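Local coordinates for outer membrane protein SusF (Bacteroides thetaiotaomicron, PDB 4FE9) that binds starch at the bacterial cell surface through its carbohydrate-binding modules, before the glycan is transported into the periplasm for degradation, at residues F31-G34 with K35-I39. Residues are numbered along the deposited sequence; the frame is centred on the assembly and turned at random.
Sequences FTAG and KDASI
The methyl of A37 faces the carbonyl oxygen of G34 nearly end-on, its CB 3.6 Å from G34 O and almost in line with the C=O bond, and its other neighbour across the bend is the methyl of A33. The two methyls approach loosely, A33 CB to A37 CB being 4.5 Å, so the apolar part of this contact is one marginal pair at the surface. No hydrogen bond joins F31-G34 to K35-I39: G34 O lies 3.2 Å from D36 N, but the angle is too poor for a bond. The bend is instead marked by an inverse gamma turn centred on D36 (phi -97°, psi 69°), in which A37 N makes a weak 3.2 Å bond to K35 O. That turn lies in the loop between strands 27-33 and 38-40 of the N-terminal domain, whose family belongs to the E-set clan, consistent with an Ig-like fold. The loop links two strands that both pair in parallel with 128-141, the first of them also antiparallel to strand 48-57; A37 and I39 bond to the backbone of T139, whereas T32 and G34 bond to K53 and I51. D36 adds a side-chain tie to strand 48-57, since its OD2 accepts a hydrogen bond from E50 N. The same oxygen is 3.6 Å from K35 NZ, a long salt bridge reached because the lysine chain bends at chi3 (-142°) and again at chi4. Farther from the turn, F31 packs on V136 and I39 on L140 of strand 128-141, with I39 also meeting L92 and L95.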
# COMPACT_ATOMS: atom_id res chain seq x y z
N PHE A 31 -15.13 -25.22 27.77
CA PHE A 31 -14.93 -23.84 28.23
C PHE A 31 -16.17 -23.00 27.99
O PHE A 31 -16.84 -23.15 26.95
CB PHE A 31 -13.78 -23.23 27.46
CG PHE A 31 -12.47 -23.88 27.73
CD1 PHE A 31 -11.70 -23.48 28.83
CD2 PHE A 31 -12.00 -24.91 26.92
CE1 PHE A 31 -10.52 -24.17 29.17
CE2 PHE A 31 -10.79 -25.51 27.17
CZ PHE A 31 -10.06 -25.17 28.32
N THR A 32 -16.36 -22.00 28.85
CA THR A 32 -17.40 -20.98 28.63
C THR A 32 -16.81 -19.58 28.80
O THR A 32 -15.83 -19.40 29.54
CB THR A 32 -18.54 -21.11 29.65
OG1 THR A 32 -17.98 -21.04 30.97
CG2 THR A 32 -19.27 -22.47 29.49
N ALA A 33 -17.44 -18.59 28.18
CA ALA A 33 -16.98 -17.19 28.33
C ALA A 33 -17.14 -16.73 29.78
O ALA A 33 -18.03 -17.20 30.49
CB ALA A 33 -17.76 -16.23 27.35
N GLY A 34 -16.13 -16.02 30.28
CA GLY A 34 -16.14 -15.55 31.67
C GLY A 34 -17.20 -14.48 31.90
O GLY A 34 -17.83 -13.99 30.94
N LYS A 35 -17.34 -14.04 33.13
CA LYS A 35 -18.34 -13.01 33.45
C LYS A 35 -18.03 -11.62 32.86
O LYS A 35 -18.91 -10.86 32.62
CB LYS A 35 -18.59 -12.94 34.95
CG LYS A 35 -17.52 -12.19 35.75
CD LYS A 35 -17.61 -12.57 37.25
CE LYS A 35 -17.34 -11.37 38.17
NZ LYS A 35 -16.34 -10.42 37.58
N ASP A 36 -16.78 -11.38 32.47
CA ASP A 36 -16.46 -10.12 31.81
C ASP A 36 -16.45 -10.29 30.30
O ASP A 36 -15.39 -10.22 29.66
CB ASP A 36 -15.12 -9.56 32.34
CG ASP A 36 -15.14 -9.28 33.85
OD1 ASP A 36 -16.00 -8.51 34.29
OD2 ASP A 36 -14.35 -9.91 34.62
N ALA A 37 -17.63 -10.50 29.72
CA ALA A 37 -17.74 -10.94 28.32
C ALA A 37 -17.89 -9.77 27.34
O ALA A 37 -17.58 -9.90 26.16
CB ALA A 37 -18.89 -11.97 28.15
N SER A 38 -18.24 -8.60 27.87
CA SER A 38 -18.57 -7.45 27.04
C SER A 38 -17.99 -6.20 27.64
O SER A 38 -18.69 -5.46 28.32
CB SER A 38 -20.10 -7.28 26.93
OG SER A 38 -20.70 -8.41 26.35
N ILE A 39 -16.70 -5.97 27.40
CA ILE A 39 -15.96 -4.97 28.14
C ILE A 39 -15.98 -3.60 27.40
O ILE A 39 -15.82 -3.54 26.20
CB ILE A 39 -14.51 -5.42 28.30
CG1 ILE A 39 -14.44 -6.64 29.18
CG2 ILE A 39 -13.63 -4.27 28.86
CD1 ILE A 39 -13.16 -7.44 28.96